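Local coordinates for protein beta-fructofuranosidase (Bifidobacterium adolescentis, PDB 6NOB) that probably hydrolyses terminal fructose residues from beta-fructofuranosides such as sucrose, at residues Leu17-Glu22 and Phe55-Pro60; Asn445-Val450 and Pro489-Tyr494. All blocks are in the same frame, centred on the assembly; numbering follows the deposited sequence.

Contact 1. Residues Leu17-Glu22 and Phe55-Pro60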
loop_
_atom_site.group_PDB
_atom_site.type_symbol
_atom_site.label_atom_id
_atom_site.label_comp_id
_atom_site.label_asym_id
_atom_site.label_seq_id
_atom_site.Cartn_x
_atom_site.Cartn_y
_atom_site.Cartn_z
ATOM N N LEU A 17 -17.618 -4.134 21.592
ATOM C CA LEU A 17 -16.742 -2.974 21.696
ATOM C C LEU A 17 -15.300 -3.455 21.691
ATOM O O LEU A 17 -14.895 -4.223 22.571
ATOM C CB LEU A 17 -17.038 -2.169 22.964
ATOM C CG LEU A 17 -16.096 -1.003 23.274
ATOM C CD1 LEU A 17 -16.205 0.086 22.214
ATOM C CD2 LEU A 17 -16.383 -0.441 24.655
ATOM N N ASP A 18 -14.529 -3.006 20.705
ATOM C CA ASP A 18 -13.140 -3.412 20.541
ATOM C C ASP A 18 -12.219 -2.278 20.967
ATOM O O ASP A 18 -12.373 -1.142 20.508
ATOM C CB ASP A 18 -12.859 -3.811 19.092
ATOM C CG ASP A 18 -13.485 -5.141 18.723
ATOM O OD1 ASP A 18 -14.711 -5.181 18.485
ATOM O OD2 ASP A 18 -12.746 -6.146 18.670
ATOM N N LEU A 19 -11.266 -2.586 21.844
ATOM C CA LEU A 19 -10.317 -1.601 22.347
ATOM C C LEU A 19 -8.907 -2.159 22.249
ATOM O O LEU A 19 -8.646 -3.277 22.702
ATOM C CB LEU A 19 -10.631 -1.220 23.800
ATOM C CG LEU A 19 -12.052 -0.743 24.102
ATOM C CD1 LEU A 19 -12.218 -0.485 25.588
ATOM C CD2 LEU A 19 -12.391 0.506 23.300
ATOM N N PHE A 20 -8.003 -1.379 21.661
ATOM C CA PHE A 20 -6.587 -1.732 21.571
ATOM C C PHE A 20 -5.848 -0.898 22.613
ATOM O O PHE A 20 -5.603 0.294 22.414
ATOM C CB PHE A 20 -6.061 -1.500 20.159
ATOM C CG PHE A 20 -6.679 -2.408 19.131
ATOM C CD1 PHE A 20 -7.932 -2.133 18.607
ATOM C CD2 PHE A 20 -6.014 -3.543 18.700
ATOM C CE1 PHE A 20 -8.508 -2.971 17.668
ATOM C CE2 PHE A 20 -6.583 -4.385 17.761
ATOM C CZ PHE A 20 -7.834 -4.099 17.247
ATOM N N ALA A 21 -5.501 -1.532 23.729
ATOM C CA ALA A 21 -5.016 -0.839 24.911
ATOM C C ALA A 21 -3.540 -1.125 25.156
ATOM O O ALA A 21 -3.041 -2.220 24.877
ATOM C CB ALA A 21 -5.827 -1.241 26.146
ATOM N N GLU A 22 -2.852 -0.122 25.694
ATOM C CA GLU A 22 -1.445 -0.214 26.054
ATOM C C GLU A 22 -1.321 -0.070 27.562
ATOM O O GLU A 22 -1.905 0.850 28.147
ATOM C CB GLU A 22 -0.626 0.871 25.347
ATOM C CG GLU A 22 0.881 0.684 25.417
ATOM C CD GLU A 22 1.621 1.636 24.497
ATOM O OE1 GLU A 22 0.965 2.284 23.652
ATOM O OE2 GLU A 22 2.859 1.741 24.619
ATOM N N PHE A 55 -8.903 -5.843 23.422
ATOM C CA PHE A 55 -10.111 -6.240 24.131
ATOM C C PHE A 55 -11.287 -6.314 23.169
ATOM O O PHE A 55 -11.426 -5.477 22.273
ATOM C CB PHE A 55 -10.444 -5.250 25.249
ATOM C CG PHE A 55 -9.445 -5.225 26.367
ATOM C CD1 PHE A 55 -9.582 -6.072 27.453
ATOM C CD2 PHE A 55 -8.385 -4.337 26.345
ATOM C CE1 PHE A 55 -8.672 -6.045 28.490
ATOM C CE2 PHE A 55 -7.470 -4.304 27.381
ATOM C CZ PHE A 55 -7.615 -5.159 28.455
ATOM N N SER A 56 -12.134 -7.322 23.363
ATOM C CA SER A 56 -13.409 -7.432 22.661
ATOM C C SER A 56 -14.473 -7.685 23.719
ATOM O O SER A 56 -14.533 -8.774 24.297
ATOM C CB SER A 56 -13.385 -8.550 21.619
ATOM O OG SER A 56 -13.007 -8.047 20.349
ATOM N N ILE A 57 -15.301 -6.678 23.981
ATOM C CA ILE A 57 -16.226 -6.684 25.107
ATOM C C ILE A 57 -17.650 -6.667 24.574
ATOM O O ILE A 57 -17.992 -5.836 23.724
ATOM C CB ILE A 57 -15.977 -5.488 26.043
ATOM C CG1 ILE A 57 -14.523 -5.485 26.516
ATOM C CG2 ILE A 57 -16.931 -5.527 27.225
ATOM C CD1 ILE A 57 -14.027 -4.127 26.961
ATOM N N ALA A 58 -18.476 -7.583 25.075
ATOM C CA ALA A 58 -19.885 -7.601 24.713
ATOM C C ALA A 58 -20.601 -6.419 25.351
ATOM O O ALA A 58 -20.446 -6.157 26.549
ATOM C CB ALA A 58 -20.530 -8.914 25.155
ATOM N N VAL A 59 -21.378 -5.698 24.548
ATOM C CA VAL A 59 -22.143 -4.547 25.021
ATOM C C VAL A 59 -23.590 -4.711 24.572
ATOM O O VAL A 59 -23.844 -5.303 23.514
ATOM C CB VAL A 59 -21.545 -3.226 24.509
ATOM C CG1 VAL A 59 -20.141 -3.024 25.068
ATOM C CG2 VAL A 59 -21.523 -3.201 22.985
ATOM N N PRO A 60 -24.564 -4.227 25.339
ATOM C CA PRO A 60 -25.961 -4.344 24.917
ATOM C C PRO A 60 -26.317 -3.343 23.829
ATOM O O PRO A 60 -25.808 -2.221 23.784
ATOM C CB PRO A 60 -26.740 -4.048 26.204
ATOM C CG PRO A 60 -25.838 -3.146 26.969
ATOM C CD PRO A 60 -24.442 -3.638 26.684
#

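Contact 2. Residues Asn445-Val450 and Pro489-Tyr494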
loop_
_atom_site.group_PDB
_atom_site.type_symbol
_atom_site.label_atom_id
_atom_site.label_comp_id
_atom_site.label_asym_id
_atom_site.label_seq_id
_atom_site.Cartn_x
_atom_site.Cartn_y
_atom_site.Cartn_z
ATOM N N ASN A 445 -13.911 -9.710 -14.096
ATOM C CA ASN A 445 -13.887 -9.503 -15.537
ATOM C C ASN A 445 -12.479 -9.556 -16.118
ATOM O O ASN A 445 -12.290 -9.209 -17.287
ATOM C CB ASN A 445 -14.549 -8.171 -15.888
ATOM C CG ASN A 445 -16.035 -8.162 -15.582
ATOM O OD1 ASN A 445 -16.542 -7.244 -14.938
ATOM N ND2 ASN A 445 -16.741 -9.190 -16.044
ATOM N N GLY A 446 -11.490 -9.981 -15.335
ATOM C CA GLY A 446 -10.136 -10.104 -15.829
ATOM C C GLY A 446 -9.328 -8.824 -15.845
ATOM O O GLY A 446 -8.180 -8.847 -16.309
ATOM N N ARG A 447 -9.888 -7.712 -15.371
ATOM C CA ARG A 447 -9.118 -6.484 -15.227
ATOM C C ARG A 447 -7.980 -6.690 -14.238
ATOM O O ARG A 447 -8.186 -7.216 -13.142
ATOM C CB ARG A 447 -10.018 -5.349 -14.739
ATOM C CG ARG A 447 -10.585 -4.462 -15.819
ATOM C CD ARG A 447 -11.149 -3.185 -15.212
ATOM N NE ARG A 447 -11.845 -3.441 -13.953
ATOM C CZ ARG A 447 -12.468 -2.507 -13.242
ATOM N NH1 ARG A 447 -12.490 -1.250 -13.666
ATOM N NH2 ARG A 447 -13.073 -2.828 -12.107
ATOM N N ARG A 448 -6.778 -6.271 -14.625
ATOM C CA ARG A 448 -5.621 -6.290 -13.736
ATOM C C ARG A 448 -5.541 -4.938 -13.031
ATOM O O ARG A 448 -5.306 -3.909 -13.674
ATOM C CB ARG A 448 -4.345 -6.594 -14.517
ATOM C CG ARG A 448 -3.063 -6.508 -13.700
ATOM C CD ARG A 448 -3.084 -7.450 -12.503
ATOM N NE ARG A 448 -3.324 -8.842 -12.879
ATOM C CZ ARG A 448 -3.229 -9.870 -12.039
ATOM N NH1 ARG A 448 -3.467 -11.106 -12.460
ATOM N NH2 ARG A 448 -2.902 -9.661 -10.772
ATOM N N ILE A 449 -5.740 -4.942 -11.715
ATOM C CA ILE A 449 -5.835 -3.724 -10.916
ATOM C C ILE A 449 -4.763 -3.762 -9.839
ATOM O O ILE A 449 -4.587 -4.786 -9.171
ATOM C CB ILE A 449 -7.234 -3.577 -10.287
ATOM C CG1 ILE A 449 -8.308 -3.660 -11.374
ATOM C CG2 ILE A 449 -7.335 -2.272 -9.513
ATOM C CD1 ILE A 449 -9.704 -3.894 -10.841
ATOM N N VAL A 450 -4.062 -2.643 -9.657
ATOM C CA VAL A 450 -2.954 -2.550 -8.713
ATOM C C VAL A 450 -3.219 -1.416 -7.728
ATOM O O VAL A 450 -3.708 -0.346 -8.107
ATOM C CB VAL A 450 -1.607 -2.343 -9.445
ATOM C CG1 VAL A 450 -1.664 -1.125 -10.356
ATOM C CG2 VAL A 450 -0.453 -2.232 -8.450
ATOM N N PRO A 489 -5.906 5.154 -13.976
ATOM C CA PRO A 489 -6.956 4.919 -12.987
ATOM C C PRO A 489 -8.108 4.119 -13.582
ATOM O O PRO A 489 -8.464 4.283 -14.753
ATOM C CB PRO A 489 -7.396 6.327 -12.581
ATOM C CG PRO A 489 -6.218 7.180 -12.875
ATOM C CD PRO A 489 -5.573 6.589 -14.092
ATOM N N VAL A 490 -8.671 3.225 -12.767
ATOM C CA VAL A 490 -9.783 2.416 -13.234
ATOM C C VAL A 490 -10.973 3.319 -13.551
ATOM O O VAL A 490 -11.082 4.450 -13.064
ATOM C CB VAL A 490 -10.164 1.339 -12.206
ATOM C CG1 VAL A 490 -8.983 0.418 -11.944
ATOM C CG2 VAL A 490 -10.632 1.982 -10.909
ATOM N N SER A 491 -11.871 2.803 -14.393
ATOM C CA SER A 491 -13.007 3.601 -14.844
ATOM C C SER A 491 -13.829 4.128 -13.675
ATOM O O SER A 491 -14.370 5.237 -13.753
ATOM C CB SER A 491 -13.877 2.777 -15.798
ATOM O OG SER A 491 -14.616 1.785 -15.105
ATOM N N GLU A 492 -13.912 3.368 -12.581
ATOM C CA GLU A 492 -14.709 3.804 -11.439
ATOM C C GLU A 492 -14.154 5.075 -10.807
ATOM O O GLU A 492 -14.922 5.895 -10.289
ATOM C CB GLU A 492 -14.789 2.690 -10.399
ATOM C CG GLU A 492 -15.535 1.453 -10.866
ATOM C CD GLU A 492 -14.624 0.429 -11.505
ATOM O OE1 GLU A 492 -13.508 0.798 -11.930
ATOM O OE2 GLU A 492 -15.020 -0.752 -11.574
ATOM N N VAL A 493 -12.831 5.258 -10.832
ATOM C CA VAL A 493 -12.239 6.479 -10.290
ATOM C C VAL A 493 -12.757 7.696 -11.046
ATOM O O VAL A 493 -13.181 8.691 -10.445
ATOM C CB VAL A 493 -10.702 6.395 -10.328
ATOM C CG1 VAL A 493 -10.084 7.786 -10.274
ATOM C CG2 VAL A 493 -10.193 5.536 -9.181
ATOM N N TYR A 494 -12.745 7.629 -12.381
ATOM C CA TYR A 494 -13.286 8.722 -13.184
ATOM C C TYR A 494 -14.775 8.918 -12.923
ATOM O O TYR A 494 -15.249 10.055 -12.808
ATOM C CB TYR A 494 -13.043 8.456 -14.669
ATOM C CG TYR A 494 -11.586 8.409 -15.079
ATOM C CD1 TYR A 494 -10.823 9.569 -15.143
ATOM C CD2 TYR A 494 -10.983 7.207 -15.429
ATOM C CE1 TYR A 494 -9.496 9.532 -15.533
ATOM C CE2 TYR A 494 -9.656 7.160 -15.818
ATOM C CZ TYR A 494 -8.917 8.325 -15.869
ATOM O OH TYR A 494 -7.596 8.283 -16.256
HETATM O O HOH W 1 -11.113 0.286 -15.840
#

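Contact 1. Residues Leu17-Glu22 and Phe55-Pro60
Leu17 and Ile57, then Leu19 and Phe55, form two antiparallel hydrogen-bonded pairs whose backbones exchange four bonds. The shortest runs from Phe55 N to Leu19 O (2.7 Å), and all four are fairly straight at hydrogen, between 157° and 164°. Between these pairs lies the non-hydrogen-bonded pair Asp18 and Ser56, where Asp18 CA comes to 3.2 Å from Phe55 O in a CA-H...O contact.

Leu17, Leu19, Phe55 and Ile57 share one face of the sheet. Phe55 CG lies anti to the carbonyl carbon, beside the backbone N (chi1 -66°). Ala21 CB meets the Phe55 ring at its edge and in its plane, 3.7 Å from CE2. At the other end Val59 CG1 packs on Leu17 CB at 3.8 Å, beyond the last strand residue.

Asp18 and Ser56 occupy the other face, with Asp18 OD2 only 2.5 Å from Ser56 OG. The carboxylate of Asp18 accepts hydrogen bonds from His54 NE2 at OD2 and from Gln16 NE2 at OD1. An alanine here would probably leave His54 and Gln16 without this acceptor and Ser56 OG without its close polar neighbour.

Further out, Leu19, Phe55 and Ile57 all rest on Val31 of strand 30-34, in a second antiparallel sheet. Two such sheets packed through their apolar faces are consistent with a beta-sandwich formed by the N-terminal part of the chain.

Contact 2. Residues Asn445-Val450 and Pro489-Tyr494
Arg447 NH1 is held by two partners, Glu492 OE1 and a water, each an acceptor. The bond from Arg447 NH1 to Glu492 OE1 is 2.9 Å long and nearly straight (168° at hydrogen); it meets the syn side of that oxygen and lies close to the guanidinium plane. Arg447 NH2 gives a second bond, to Glu492 OE2, also 2.9 Å but more bent at 145°. The salt bridge is therefore two-pronged and end-on, the side chains meeting tip to tip with the guanidinium and carboxylate planes turned 41° apart.

Both chains are bent: Arg447 at chi3, and Glu492 at chi2, where the bend turns CD to the side where the guanidinium lies. The water lies 3.0 Å from Arg447 NH1 and 3.0 Å from Ser491 N, and so ties the guanidinium to the first turn of helix 491-497, for which Val490 is the N-cap residue. Next to the salt bridge, Ile449 CG2 touches Val490 CG1 at 4.0 Å, the two side chains crossing at about a right angle.

Asp443 completes the setting by binding Arg447 NE, while Tyr142 of strand 141-149 touches both Arg447 and Glu492. With Asp443 and Glu492 on one guanidinium, the arginine probably stays charged and has little freedom to rotate. Glu492, in the helix's first turn, is likely to be favoured there by the helix dipole. The two-pronged bridge, with the shared water, links the start of helix 491-497 to the residue just before strand 448-454.

Contact 1 and contact 2 lie far apart, with centres about 37 Å from each other and nearest atoms about 26 Å apart, and they come in series along the chain. Contact 1 joins strands 16-23 and 52-58 in an antiparallel sheet of the N-terminal region, about 27 Å from the chain centre. Contact 2 lies about 16 Å from that centre, where strand 448-454 belongs to the sheet whose last strand along the chain is 484-489, and helix 491-497 leads on to the C-terminal sheets. They share no sheet. In family 32 enzymes a five-bladed beta-propeller is followed by a beta-sandwich; contact 2 is consistent with that junction, whereas contact 1 probably belongs to an additional N-terminal module.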